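Long-range contacts in lipase (Photobacterium sp. M37, PDB 2ORY), which probably catalyses the hydrolysis of triacylglycerols as a cold-adapted lipase of the alpha/beta-hydrolase superfamily: residues T229-S234 / P291-N296; L235-Y240 / K251-S256; Y3-L8 / S202-A207; F12-Y17 / T171-G176; G208-N213 / K281-I286. All coordinates share one frame; numbering follows the deposited sequence.

How the contacts relate
Contacts 3 and 4 both use helix 5-15 and lie closest together, their centres about 10 Å apart; they reach neighbouring strands of one sheet, bonded where the amide of Phe-206 meets the carbonyl of Gly-172. In contact 1 the 229-234 segment runs beside the end of strand 199-206, with a bond from Ala-207 N to Ile-231 O, and contact 2, about 12 Å away between centres, adjoins contact 1 through the Tyr-240 hydroxyl and Ser-234 O. Contact 5 touches contact 2 where Gln-285 NE2 meets Pro-239 O. The probable catalytic triad is spread over this set: Ser-174 belongs to contact 4, Asp-236 to contact 2, and His-312 on helix 304-319 lies between them.

Contact 1: T229-S234 / P291-N296; sequences TRIANS and PPLEGN
Ser-234 directs its side chain at the 291-296 segment, with OG in the crowded position between the backbone N and carbonyl carbon (chi1 64°). From there OG accepts the amide of Gly-295, N to OG 2.9 Å and nearly straight at 170°, while its CB rests against CG of Pro-292. Asn-233 starts in the other direction, but its CG lies anti to the backbone N, and OD1 swings back to 3.4 Å from Gly-295 CA; the main partner of OD1 is Leu-235 N. Ile-231 and Leu-293 cross obliquely, CG2 of Ile-231 3.7 Å from CD1 of Leu-293. Between these side chains the backbones join: Leu-293 N donates to Ala-232 O (2.9 Å), and Ser-234 N to Leu-293 O (2.8 Å), both in the carbonyl plane. A water donates to Arg-230 O and Pro-291 O and accepts from Ala-232 N, extending the link past Pro-291, whose nitrogen has no hydrogen to offer Arg-230 O. Since Leu-293 bonds to the residues flanking Asn-233, this is a single parallel-type beta bridge. It lies just before Asp-236, in the segment running beside strand 199-206 that leads to the probable triad acid of this alpha/beta-hydrolase fold.

Contact 2: L235-Y240 / K251-S256; sequences LDIVPY and KSIYIS
Tyr-254 OH donates to Leu-235 O at 2.9 Å, almost along the carbonyl axis (172° at the oxygen), and this is the hydrogen bond joining the two segments. The carbonyl oxygen lies at the ring edge, and CB of Leu-235 sits in plane beside CE1, 4.0 Å away. Over the face of the same ring lies the preceding residue, with Ile-253 CG2 3.4 Å above the Tyr-254 ring plane near its centre. That methyl also meets Ile-237 CG2 (3.8 Å), the two side chains crossing at about a right angle. The other branch of Ile-253, with CG1 anti to the backbone N, carries CD1 to within 3.3 Å of Tyr-240 OH; that hydroxyl is hydrogen-bonded to Ser-234 O. A type I turn from Ser-252 to Ile-255 sets Ile-253 and Tyr-254 at its corner positions, so both reach the 235-240 loop. In an alpha/beta hydrolase this loop bears the acid of the triad, probably Asp-236 here: its OD2 is hydrogen-bonded to His-312 ND1 and Tyr-316 OH. OD1 receives Val-238 N in an Asx turn, the donor approaching 63° out of the carboxylate plane. Further out, a water donates to Asp-236 OD1 at 2.7 Å, accepts from Ile-237 N at 2.9 Å, and makes a weak bond to the Tyr-254 hydroxyl. Tyr-304 of helix 304-319 adds a second aromatic ring beside Tyr-254.

Contact 3: Y3-L8 / S202-A207; sequences YTKEQL and STIPFA
Gln-7 OE1 is held chiefly by one strong bond: Thr-4 N donates to it at 2.7 Å, close to straight (172°) and on a lone pair in the carbonyl plane. A weak approach from Thr-4 OG1 at 3.3 Å is a possible second grip, though the destination of that hydroxyl proton is not settled. In return Gln-7 N donates to Thr-4 OG1 at 3.2 Å, so Thr-4 and Gln-7 close a capping box at the start of helix 5-15; Gln-7 NE2 is tied outside to Met-320 O. The first turn of the helix is fixed in this way, and no hydrogen bond joins 3-8 to 202-207. Ile-204 points toward the helix, and its extended chain pushes CD1 into the angle between two side chains. Lys-5 is extended from CB to CE and bends only at chi4 (62°), so its CG passes 3.9 Å from Ile-204 CD1 and its CE 4.0 Å from the same atom. Glu-6 crosses Ile-204 at about a right angle, CG to CD1 4.0 Å, and the bend at its chi2 turns the carboxylate away from the strand. Further along, the edge carbon CZ of Phe-206 lies 3.3 Å from Glu-6 O. Helix 5-15 thus packs on one side of strand 199-206, an outermost strand of the mixed sheet beside strand 166-173, while Thr-203 and Pro-205 turn to helix 175-189.

Contact 4: F12-Y17 / T171-G176; sequences FSYMSY and TGHSKG
The His-173 ring has Tyr-14 over one face and the hydroxyl of Tyr-17 at its edge. Tyr-14 presents its own edge in a T-shaped stack, with centroids 5.0 Å apart, planes at 62° and CE1 3.6 Å above the imidazole plane, displaced toward the rim. Tyr-17 instead meets the imidazole rim to rim, nearly perpendicular at 85°, and its OH lies in the imidazole plane, hydrogen-bonded to ND1 at 2.9 Å; either atom could be the donor. The other nitrogen, NE2, is hydrogen-bonded to His-312 O, so both ring nitrogens are engaged and the rotation of the ring is fixed. Tyr-14 OH in turn is bonded to Val-313 O. One turn before Tyr-17, Ser-13 packs on the strand, CB to His-173 CB 4.1 Å, and a water links Ser-13 O (3.0 Å) with His-173 N (2.9 Å). Ser-13 OG is held within its own helix by Met-9 O. Next along the chain, Ser-174 takes a strained backbone (phi 65°) between strand 166-173 and helix 175-189, with its OG hydrogen-bonded to His-312 NE2. This sharp strand-to-helix turn in the sequence Gly-His-Ser-Lys-Gly fits the nucleophile elbow of alpha/beta-hydrolase lipases, with Ser-174 as the probable nucleophile.

Contact 5: G208-N213 / K281-I286; sequences GPTAGN and KKYKQI
Gln-285 leaves the backbone with CB aimed away from the 208-213 loop, then folds back: chi1 is -139° and chi2 only 22°, a nearly eclipsed bend that returns the amide to the loop. CG is crowded against CZ of Arg-230, in keeping with these unusual torsions. CD comes 4.0 Å from Thr-210 CG2. At the tip, NE2 donates weakly to Gly-208 O, 3.1 Å away with a bent angle of 127°, and is also hydrogen-bonded to Pro-239 O. OE1 takes a hydrogen from a water at 2.5 Å that also donates to Pro-209 O, and weakly accepts Ile-286 N. Thr-210 points its side chain toward the 281-286 segment, its CG2 set 3.3 Å from Lys-284 C and its OG1, bonded to Trp-242 N, lying near CD2 of Tyr-283. Beyond it, Lys-284 N donates to Gly-212 O at 3.2 Å, and a second water bridges Gly-212 N to Lys-284 O. With Lys-282 bonded to Ala-214, this brackets Asn-213 and Tyr-283 as a non-hydrogen-bonded antiparallel pair, CA to CA 4.2 Å. The link from strand 199-206 to helix 214-224 is thereby bridged to the loop after helix 265-278. Lys-284 NZ pairs with Asp-218, and no ion pair crosses between the segments: one near-straight backbone bond, a weak side-chain bond, two waters and the packing of Thr-210 and Tyr-283 make the join.

Contact 1: T229-S234 / P291-N296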
# COMPACT_ATOMS: atom_id res chain seq x y z
N THR A 229 -10.33 -6.56 -0.95
CA THR A 229 -9.65 -7.84 -0.88
C THR A 229 -8.27 -7.57 -0.30
O THR A 229 -7.39 -7.07 -0.98
CB THR A 229 -9.50 -8.49 -2.27
OG1 THR A 229 -10.81 -8.73 -2.82
CG2 THR A 229 -8.72 -9.82 -2.18
N ARG A 230 -8.09 -7.88 0.98
CA ARG A 230 -6.82 -7.65 1.68
C ARG A 230 -5.89 -8.84 1.47
O ARG A 230 -6.17 -9.94 1.94
CB ARG A 230 -7.08 -7.46 3.18
CG ARG A 230 -6.35 -6.29 3.82
CD ARG A 230 -5.44 -6.75 4.92
NE ARG A 230 -6.09 -7.59 5.91
CZ ARG A 230 -5.42 -8.36 6.77
NH1 ARG A 230 -4.09 -8.37 6.75
NH2 ARG A 230 -6.08 -9.13 7.63
N ILE A 231 -4.79 -8.62 0.78
CA ILE A 231 -3.86 -9.70 0.50
C ILE A 231 -2.58 -9.59 1.32
O ILE A 231 -1.82 -8.63 1.18
CB ILE A 231 -3.56 -9.76 -1.03
CG1 ILE A 231 -4.89 -10.00 -1.78
CG2 ILE A 231 -2.56 -10.87 -1.34
CD1 ILE A 231 -4.79 -10.10 -3.29
N ALA A 232 -2.37 -10.57 2.20
CA ALA A 232 -1.18 -10.63 3.06
C ALA A 232 -0.54 -12.00 3.03
O ALA A 232 -1.23 -13.02 3.04
CB ALA A 232 -1.54 -10.29 4.48
N ASN A 233 0.79 -12.01 2.99
CA ASN A 233 1.60 -13.23 3.01
C ASN A 233 1.72 -13.59 4.50
O ASN A 233 2.03 -12.73 5.32
CB ASN A 233 2.97 -12.91 2.37
CG ASN A 233 4.03 -14.00 2.60
OD1 ASN A 233 3.78 -15.03 3.21
ND2 ASN A 233 5.24 -13.74 2.10
N SER A 234 1.45 -14.84 4.86
CA SER A 234 1.53 -15.24 6.27
C SER A 234 2.91 -15.04 6.90
O SER A 234 3.02 -14.87 8.12
CB SER A 234 1.11 -16.70 6.44
OG SER A 234 2.00 -17.59 5.77
N PRO A 291 -8.09 -14.96 5.05
CA PRO A 291 -6.97 -15.90 5.11
C PRO A 291 -5.82 -15.41 4.24
O PRO A 291 -6.02 -14.97 3.10
CB PRO A 291 -7.59 -17.19 4.58
CG PRO A 291 -8.54 -16.67 3.54
CD PRO A 291 -9.22 -15.54 4.30
N PRO A 292 -4.58 -15.47 4.76
CA PRO A 292 -3.39 -15.03 4.04
C PRO A 292 -2.92 -16.08 3.07
O PRO A 292 -3.41 -17.20 3.06
CB PRO A 292 -2.38 -14.86 5.15
CG PRO A 292 -2.68 -16.07 5.99
CD PRO A 292 -4.21 -16.00 6.09
N LEU A 293 -1.94 -15.70 2.25
CA LEU A 293 -1.33 -16.60 1.30
C LEU A 293 -0.30 -17.27 2.20
O LEU A 293 0.48 -16.58 2.85
CB LEU A 293 -0.61 -15.82 0.21
CG LEU A 293 -1.36 -14.66 -0.45
CD1 LEU A 293 -0.41 -13.87 -1.34
CD2 LEU A 293 -2.53 -15.19 -1.25
N GLU A 294 -0.33 -18.60 2.28
CA GLU A 294 0.62 -19.32 3.13
C GLU A 294 2.00 -19.21 2.49
O GLU A 294 2.23 -19.76 1.41
CB GLU A 294 0.26 -20.81 3.25
CG GLU A 294 -1.19 -21.10 3.69
CD GLU A 294 -1.43 -22.57 4.12
OE1 GLU A 294 -2.61 -23.00 4.15
OE2 GLU A 294 -0.44 -23.28 4.45
N GLY A 295 2.90 -18.51 3.16
CA GLY A 295 4.25 -18.32 2.65
C GLY A 295 5.21 -19.43 3.04
O GLY A 295 4.90 -20.24 3.90
N ASN A 296 6.38 -19.44 2.41
CA ASN A 296 7.39 -20.45 2.68
C ASN A 296 8.74 -19.83 2.97
O ASN A 296 9.28 -19.09 2.16
CB ASN A 296 7.52 -21.37 1.48
CG ASN A 296 6.24 -22.08 1.18
OD1 ASN A 296 5.80 -22.93 1.95
ND2 ASN A 296 5.61 -21.72 0.07
O HOH W 1 -4.87 -11.99 2.64

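Contact 2: L235-Y240 / K251-S256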
# COMPACT_ATOMS: atom_id res chain seq x y z
N LEU A 235 3.97 -15.06 6.10
CA LEU A 235 5.30 -14.90 6.66
C LEU A 235 5.86 -13.49 6.51
O LEU A 235 7.01 -13.22 6.85
CB LEU A 235 6.27 -15.91 6.06
CG LEU A 235 5.96 -17.40 6.25
CD1 LEU A 235 7.10 -18.19 5.59
CD2 LEU A 235 5.83 -17.77 7.73
N ASP A 236 5.04 -12.58 6.00
CA ASP A 236 5.45 -11.19 5.85
C ASP A 236 5.16 -10.54 7.20
O ASP A 236 4.01 -10.54 7.66
CB ASP A 236 4.64 -10.52 4.74
CG ASP A 236 4.95 -9.03 4.59
OD1 ASP A 236 5.92 -8.54 5.21
OD2 ASP A 236 4.23 -8.34 3.84
N ILE A 237 6.18 -9.99 7.85
CA ILE A 237 5.99 -9.36 9.15
C ILE A 237 5.22 -8.03 9.14
O ILE A 237 4.54 -7.70 10.10
CB ILE A 237 7.34 -9.09 9.90
CG1 ILE A 237 8.20 -8.14 9.08
CG2 ILE A 237 8.09 -10.40 10.17
CD1 ILE A 237 9.51 -7.80 9.73
N VAL A 238 5.29 -7.27 8.05
CA VAL A 238 4.61 -5.97 7.98
C VAL A 238 3.15 -5.91 8.42
O VAL A 238 2.78 -5.08 9.25
CB VAL A 238 4.76 -5.39 6.59
CG1 VAL A 238 3.94 -4.10 6.45
CG2 VAL A 238 6.23 -5.13 6.35
N PRO A 239 2.30 -6.79 7.87
CA PRO A 239 0.89 -6.79 8.26
C PRO A 239 0.72 -7.10 9.74
O PRO A 239 -0.37 -6.93 10.27
CB PRO A 239 0.29 -7.89 7.40
CG PRO A 239 1.09 -7.82 6.18
CD PRO A 239 2.49 -7.69 6.72
N TYR A 240 1.78 -7.59 10.39
CA TYR A 240 1.68 -7.94 11.82
C TYR A 240 1.72 -6.76 12.79
O TYR A 240 1.65 -6.96 14.01
CB TYR A 240 2.78 -8.93 12.23
CG TYR A 240 2.55 -10.37 11.79
CD1 TYR A 240 2.70 -10.74 10.46
CD2 TYR A 240 2.20 -11.35 12.72
CE1 TYR A 240 2.52 -12.06 10.05
CE2 TYR A 240 2.02 -12.70 12.32
CZ TYR A 240 2.18 -13.03 10.98
OH TYR A 240 2.02 -14.33 10.56
N LYS A 251 8.77 -12.18 16.87
CA LYS A 251 10.02 -12.83 17.28
C LYS A 251 10.25 -14.25 16.73
O LYS A 251 11.39 -14.64 16.47
CB LYS A 251 10.09 -12.90 18.80
CG LYS A 251 9.10 -13.89 19.38
CD LYS A 251 9.31 -14.08 20.85
CE LYS A 251 8.29 -15.05 21.42
NZ LYS A 251 8.44 -15.17 22.90
N SER A 252 9.18 -15.02 16.56
CA SER A 252 9.32 -16.40 16.09
C SER A 252 8.59 -16.73 14.80
O SER A 252 8.31 -17.89 14.52
CB SER A 252 8.85 -17.34 17.19
OG SER A 252 7.53 -16.99 17.58
N ILE A 253 8.30 -15.70 14.02
CA ILE A 253 7.61 -15.87 12.75
C ILE A 253 8.37 -16.79 11.80
O ILE A 253 7.76 -17.48 10.99
CB ILE A 253 7.39 -14.49 12.04
CG1 ILE A 253 6.64 -14.70 10.73
CG2 ILE A 253 8.74 -13.82 11.73
CD1 ILE A 253 5.20 -15.11 10.91
N TYR A 254 9.70 -16.79 11.88
CA TYR A 254 10.51 -17.62 10.98
C TYR A 254 11.17 -18.80 11.67
O TYR A 254 12.27 -19.22 11.31
CB TYR A 254 11.59 -16.78 10.29
CG TYR A 254 11.06 -15.58 9.53
CD1 TYR A 254 9.97 -15.70 8.66
CD2 TYR A 254 11.64 -14.33 9.70
CE1 TYR A 254 9.47 -14.57 7.98
CE2 TYR A 254 11.15 -13.21 9.03
CZ TYR A 254 10.07 -13.33 8.18
OH TYR A 254 9.59 -12.19 7.58
N ILE A 255 10.49 -19.33 12.67
CA ILE A 255 11.00 -20.46 13.41
C ILE A 255 10.07 -21.63 13.17
O ILE A 255 8.97 -21.68 13.72
CB ILE A 255 11.07 -20.17 14.92
CG1 ILE A 255 12.06 -19.04 15.20
CG2 ILE A 255 11.49 -21.43 15.69
CD1 ILE A 255 12.11 -18.62 16.65
N SER A 256 10.50 -22.55 12.31
CA SER A 256 9.70 -23.72 12.01
C SER A 256 10.49 -24.98 12.36
O SER A 256 11.30 -24.98 13.29
CB SER A 256 9.33 -23.75 10.52
OG SER A 256 10.48 -23.93 9.72
O HOH W 2 8.33 -9.52 5.96

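Contact 3: Y3-L8 / S202-A207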
# COMPACT_ATOMS: atom_id res chain seq x y z
N TYR A 3 -5.24 -13.20 -16.40
CA TYR A 3 -4.78 -12.60 -15.14
C TYR A 3 -5.98 -12.20 -14.30
O TYR A 3 -6.92 -11.60 -14.82
CB TYR A 3 -3.94 -11.34 -15.39
CG TYR A 3 -2.65 -11.59 -16.13
CD1 TYR A 3 -2.59 -11.55 -17.52
CD2 TYR A 3 -1.48 -11.89 -15.43
CE1 TYR A 3 -1.41 -11.81 -18.20
CE2 TYR A 3 -0.29 -12.15 -16.10
CZ TYR A 3 -0.27 -12.11 -17.49
OH TYR A 3 0.91 -12.37 -18.16
N THR A 4 -5.99 -12.53 -13.02
CA THR A 4 -7.11 -12.13 -12.18
C THR A 4 -6.98 -10.64 -11.83
O THR A 4 -5.95 -10.01 -12.09
CB THR A 4 -7.14 -12.93 -10.87
OG1 THR A 4 -6.01 -12.54 -10.07
CG2 THR A 4 -7.08 -14.44 -11.14
N LYS A 5 -8.04 -10.08 -11.26
CA LYS A 5 -8.06 -8.68 -10.87
C LYS A 5 -6.95 -8.44 -9.84
O LYS A 5 -6.23 -7.46 -9.93
CB LYS A 5 -9.43 -8.33 -10.27
CG LYS A 5 -9.60 -6.86 -9.87
CD LYS A 5 -10.99 -6.64 -9.26
CE LYS A 5 -11.17 -5.23 -8.74
NZ LYS A 5 -11.05 -4.27 -9.85
N GLU A 6 -6.82 -9.36 -8.89
CA GLU A 6 -5.81 -9.24 -7.85
C GLU A 6 -4.40 -9.23 -8.42
O GLU A 6 -3.56 -8.45 -7.97
CB GLU A 6 -5.96 -10.39 -6.84
CG GLU A 6 -7.30 -10.36 -6.16
CD GLU A 6 -8.28 -11.35 -6.74
OE1 GLU A 6 -8.53 -11.35 -7.97
OE2 GLU A 6 -8.80 -12.15 -5.93
N GLN A 7 -4.15 -10.09 -9.39
CA GLN A 7 -2.85 -10.16 -10.04
C GLN A 7 -2.59 -8.87 -10.81
O GLN A 7 -1.46 -8.38 -10.88
CB GLN A 7 -2.80 -11.34 -11.01
CG GLN A 7 -2.97 -12.69 -10.34
CD GLN A 7 -2.96 -13.81 -11.35
OE1 GLN A 7 -3.86 -13.92 -12.18
NE2 GLN A 7 -1.94 -14.65 -11.29
N LEU A 8 -3.63 -8.31 -11.40
CA LEU A 8 -3.48 -7.09 -12.15
C LEU A 8 -3.09 -5.96 -11.24
O LEU A 8 -2.16 -5.22 -11.53
CB LEU A 8 -4.76 -6.74 -12.89
CG LEU A 8 -4.70 -5.47 -13.74
CD1 LEU A 8 -3.65 -5.63 -14.83
CD2 LEU A 8 -6.06 -5.22 -14.36
N SER A 202 -13.59 0.27 -5.01
CA SER A 202 -13.09 -0.97 -4.43
C SER A 202 -11.61 -0.79 -4.15
O SER A 202 -10.97 0.13 -4.65
CB SER A 202 -13.26 -2.13 -5.40
OG SER A 202 -12.62 -1.78 -6.61
N THR A 203 -11.04 -1.69 -3.35
CA THR A 203 -9.63 -1.60 -3.06
C THR A 203 -9.00 -2.96 -2.80
O THR A 203 -9.60 -3.83 -2.15
CB THR A 203 -9.37 -0.68 -1.83
OG1 THR A 203 -7.97 -0.62 -1.56
CG2 THR A 203 -10.10 -1.21 -0.60
N ILE A 204 -7.79 -3.15 -3.34
CA ILE A 204 -7.03 -4.37 -3.15
C ILE A 204 -5.66 -3.97 -2.61
O ILE A 204 -4.72 -3.74 -3.36
CB ILE A 204 -6.88 -5.16 -4.48
CG1 ILE A 204 -8.26 -5.60 -4.97
CG2 ILE A 204 -6.06 -6.44 -4.26
CD1 ILE A 204 -8.24 -6.43 -6.26
N PRO A 205 -5.55 -3.85 -1.29
CA PRO A 205 -4.29 -3.47 -0.63
C PRO A 205 -3.44 -4.67 -0.25
O PRO A 205 -3.94 -5.60 0.37
CB PRO A 205 -4.77 -2.72 0.60
CG PRO A 205 -5.99 -3.52 0.98
CD PRO A 205 -6.67 -3.84 -0.33
N PHE A 206 -2.17 -4.63 -0.63
CA PHE A 206 -1.23 -5.72 -0.33
C PHE A 206 -0.28 -5.38 0.81
O PHE A 206 0.11 -4.23 0.99
CB PHE A 206 -0.35 -6.04 -1.54
CG PHE A 206 -1.10 -6.49 -2.77
CD1 PHE A 206 -1.69 -5.56 -3.63
CD2 PHE A 206 -1.24 -7.84 -3.06
CE1 PHE A 206 -2.42 -5.97 -4.75
CE2 PHE A 206 -1.97 -8.26 -4.18
CZ PHE A 206 -2.56 -7.32 -5.02
N ALA A 207 0.07 -6.40 1.60
CA ALA A 207 1.08 -6.28 2.64
C ALA A 207 1.06 -5.04 3.52
O ALA A 207 2.12 -4.53 3.91
CB ALA A 207 2.44 -6.39 1.96

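Contact 4: F12-Y17 / T171-G176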
# COMPACT_ATOMS: atom_id res chain seq x y z
N PHE A 12 0.17 -3.22 -10.82
CA PHE A 12 0.13 -1.77 -10.71
C PHE A 12 0.80 -1.32 -9.43
O PHE A 12 1.46 -0.28 -9.39
CB PHE A 12 -1.31 -1.26 -10.73
CG PHE A 12 -1.95 -1.28 -12.09
CD1 PHE A 12 -3.08 -2.06 -12.33
CD2 PHE A 12 -1.43 -0.49 -13.11
CE1 PHE A 12 -3.69 -2.04 -13.58
CE2 PHE A 12 -2.03 -0.47 -14.36
CZ PHE A 12 -3.17 -1.25 -14.60
N SER A 13 0.62 -2.10 -8.37
CA SER A 13 1.22 -1.76 -7.09
C SER A 13 2.73 -1.81 -7.21
O SER A 13 3.42 -0.95 -6.65
CB SER A 13 0.77 -2.73 -6.00
OG SER A 13 -0.57 -2.46 -5.59
N TYR A 14 3.25 -2.79 -7.95
CA TYR A 14 4.70 -2.92 -8.11
C TYR A 14 5.32 -1.96 -9.11
O TYR A 14 6.47 -1.54 -8.95
CB TYR A 14 5.09 -4.36 -8.43
CG TYR A 14 5.27 -5.19 -7.17
CD1 TYR A 14 4.23 -5.31 -6.24
CD2 TYR A 14 6.49 -5.81 -6.87
CE1 TYR A 14 4.38 -6.03 -5.05
CE2 TYR A 14 6.66 -6.54 -5.67
CZ TYR A 14 5.60 -6.64 -4.77
OH TYR A 14 5.74 -7.33 -3.58
N MET A 15 4.55 -1.57 -10.12
CA MET A 15 5.03 -0.62 -11.11
C MET A 15 5.23 0.73 -10.41
O MET A 15 6.00 1.57 -10.87
CB MET A 15 4.00 -0.47 -12.24
CG MET A 15 4.50 0.36 -13.43
SD MET A 15 3.27 0.44 -14.78
CE MET A 15 2.21 1.71 -14.20
N SER A 16 4.53 0.92 -9.29
CA SER A 16 4.62 2.13 -8.49
C SER A 16 6.03 2.35 -7.96
O SER A 16 6.44 3.48 -7.71
CB SER A 16 3.68 2.04 -7.29
OG SER A 16 2.38 1.74 -7.71
N TYR A 17 6.74 1.25 -7.77
CA TYR A 17 8.08 1.30 -7.22
C TYR A 17 9.23 1.72 -8.14
O TYR A 17 10.37 1.83 -7.70
CB TYR A 17 8.40 -0.06 -6.57
CG TYR A 17 7.68 -0.26 -5.25
CD1 TYR A 17 6.88 -1.38 -5.03
CD2 TYR A 17 7.78 0.68 -4.22
CE1 TYR A 17 6.20 -1.56 -3.83
CE2 TYR A 17 7.11 0.51 -3.01
CZ TYR A 17 6.32 -0.61 -2.83
OH TYR A 17 5.66 -0.78 -1.63
N THR A 171 -5.34 0.63 -5.20
CA THR A 171 -4.41 -0.41 -4.79
C THR A 171 -3.05 0.14 -4.35
O THR A 171 -2.71 1.30 -4.61
CB THR A 171 -4.23 -1.43 -5.93
OG1 THR A 171 -3.56 -2.59 -5.44
CG2 THR A 171 -3.39 -0.83 -7.05
N GLY A 172 -2.28 -0.70 -3.66
CA GLY A 172 -0.98 -0.29 -3.19
C GLY A 172 -0.37 -1.39 -2.35
O GLY A 172 -1.10 -2.23 -1.81
N HIS A 173 0.96 -1.37 -2.24
CA HIS A 173 1.73 -2.36 -1.49
C HIS A 173 2.51 -1.72 -0.33
O HIS A 173 2.94 -0.58 -0.44
CB HIS A 173 2.71 -3.07 -2.45
CG HIS A 173 3.69 -3.99 -1.79
ND1 HIS A 173 4.93 -3.57 -1.35
CD2 HIS A 173 3.61 -5.31 -1.50
CE1 HIS A 173 5.57 -4.59 -0.82
NE2 HIS A 173 4.80 -5.66 -0.90
N SER A 174 2.70 -2.46 0.75
CA SER A 174 3.47 -1.97 1.91
C SER A 174 2.72 -0.78 2.54
O SER A 174 1.54 -0.88 2.83
CB SER A 174 4.88 -1.56 1.45
OG SER A 174 5.76 -1.33 2.53
N LYS A 175 3.42 0.33 2.80
CA LYS A 175 2.72 1.49 3.33
C LYS A 175 1.55 1.81 2.37
O LYS A 175 0.49 2.30 2.79
CB LYS A 175 3.66 2.70 3.39
CG LYS A 175 4.46 2.81 4.66
CD LYS A 175 5.24 4.13 4.67
CE LYS A 175 5.82 4.42 6.05
NZ LYS A 175 6.63 5.67 6.07
N GLY A 176 1.76 1.52 1.09
CA GLY A 176 0.74 1.76 0.08
C GLY A 176 -0.50 0.91 0.27
O GLY A 176 -1.58 1.23 -0.23
O HOH W 3 2.29 0.28 -4.21
O HOH W 4 4.88 1.61 -0.12

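Contact 5: G208-N213 / K281-I286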
# COMPACT_ATOMS: atom_id res chain seq x y z
N GLY A 208 -0.12 -4.57 3.85
CA GLY A 208 -0.19 -3.36 4.65
C GLY A 208 -0.33 -3.54 6.14
O GLY A 208 -0.95 -4.51 6.61
N PRO A 209 0.27 -2.63 6.92
CA PRO A 209 0.16 -2.72 8.37
C PRO A 209 -1.19 -2.08 8.72
O PRO A 209 -1.87 -1.56 7.84
CB PRO A 209 1.33 -1.87 8.86
CG PRO A 209 1.41 -0.77 7.81
CD PRO A 209 1.19 -1.54 6.51
N THR A 210 -1.58 -2.12 10.00
CA THR A 210 -2.84 -1.55 10.46
C THR A 210 -2.84 -0.04 10.41
O THR A 210 -2.00 0.61 11.03
CB THR A 210 -3.16 -1.95 11.93
OG1 THR A 210 -2.05 -1.59 12.76
CG2 THR A 210 -3.42 -3.47 12.07
N ALA A 211 -3.80 0.54 9.69
CA ALA A 211 -3.90 1.99 9.62
C ALA A 211 -4.52 2.58 10.88
O ALA A 211 -4.11 3.65 11.30
CB ALA A 211 -4.73 2.41 8.42
N GLY A 212 -5.48 1.89 11.49
CA GLY A 212 -6.15 2.43 12.67
C GLY A 212 -6.66 1.43 13.69
O GLY A 212 -6.22 0.28 13.70
N ASN A 213 -7.60 1.85 14.54
CA ASN A 213 -8.11 0.96 15.59
C ASN A 213 -9.27 0.06 15.18
O ASN A 213 -9.77 0.15 14.06
CB ASN A 213 -8.50 1.76 16.85
CG ASN A 213 -9.66 2.72 16.62
OD1 ASN A 213 -10.39 2.62 15.63
ND2 ASN A 213 -9.84 3.64 17.55
N LYS A 281 -3.98 0.70 22.37
CA LYS A 281 -4.45 1.45 21.20
C LYS A 281 -5.51 0.70 20.40
O LYS A 281 -6.22 1.29 19.59
CB LYS A 281 -3.27 1.76 20.27
CG LYS A 281 -2.69 3.15 20.40
CD LYS A 281 -2.05 3.36 21.74
CE LYS A 281 -1.33 4.69 21.75
NZ LYS A 281 -0.70 4.93 23.06
N LYS A 282 -5.59 -0.61 20.63
CA LYS A 282 -6.55 -1.48 19.97
C LYS A 282 -6.42 -1.46 18.44
O LYS A 282 -7.43 -1.47 17.72
CB LYS A 282 -7.97 -1.10 20.39
CG LYS A 282 -8.21 -1.24 21.89
CD LYS A 282 -9.69 -1.08 22.22
CE LYS A 282 -10.26 0.28 21.82
NZ LYS A 282 -11.72 0.39 22.16
N TYR A 283 -5.18 -1.46 17.97
CA TYR A 283 -4.87 -1.46 16.55
C TYR A 283 -5.37 -2.78 15.98
O TYR A 283 -5.16 -3.83 16.57
CB TYR A 283 -3.36 -1.32 16.32
CG TYR A 283 -2.87 0.11 16.21
CD1 TYR A 283 -2.12 0.70 17.22
CD2 TYR A 283 -3.19 0.89 15.09
CE1 TYR A 283 -1.70 2.02 17.13
CE2 TYR A 283 -2.78 2.22 14.98
CZ TYR A 283 -2.04 2.77 16.00
OH TYR A 283 -1.62 4.07 15.89
N LYS A 284 -6.04 -2.73 14.83
CA LYS A 284 -6.58 -3.94 14.23
C LYS A 284 -6.64 -3.89 12.70
O LYS A 284 -6.92 -2.85 12.11
CB LYS A 284 -7.99 -4.23 14.76
CG LYS A 284 -8.51 -5.59 14.29
CD LYS A 284 -9.82 -5.99 14.93
CE LYS A 284 -11.01 -5.43 14.18
NZ LYS A 284 -12.31 -6.06 14.62
N GLN A 285 -6.40 -5.04 12.09
CA GLN A 285 -6.39 -5.18 10.65
C GLN A 285 -7.81 -5.06 10.11
O GLN A 285 -8.76 -5.43 10.79
CB GLN A 285 -5.83 -6.57 10.34
CG GLN A 285 -4.85 -6.75 9.19
CD GLN A 285 -4.10 -5.51 8.74
OE1 GLN A 285 -4.69 -4.60 8.17
NE2 GLN A 285 -2.78 -5.50 8.96
N ILE A 286 -7.94 -4.51 8.90
CA ILE A 286 -9.22 -4.39 8.21
C ILE A 286 -9.34 -5.79 7.62
O ILE A 286 -8.32 -6.42 7.33
CB ILE A 286 -9.18 -3.36 7.04
CG1 ILE A 286 -7.98 -3.65 6.14
CG2 ILE A 286 -9.14 -1.94 7.59
CD1 ILE A 286 -7.85 -2.71 4.94
O HOH W 5 -4.07 -2.77 6.56
O HOH W 6 -6.74 -0.64 10.48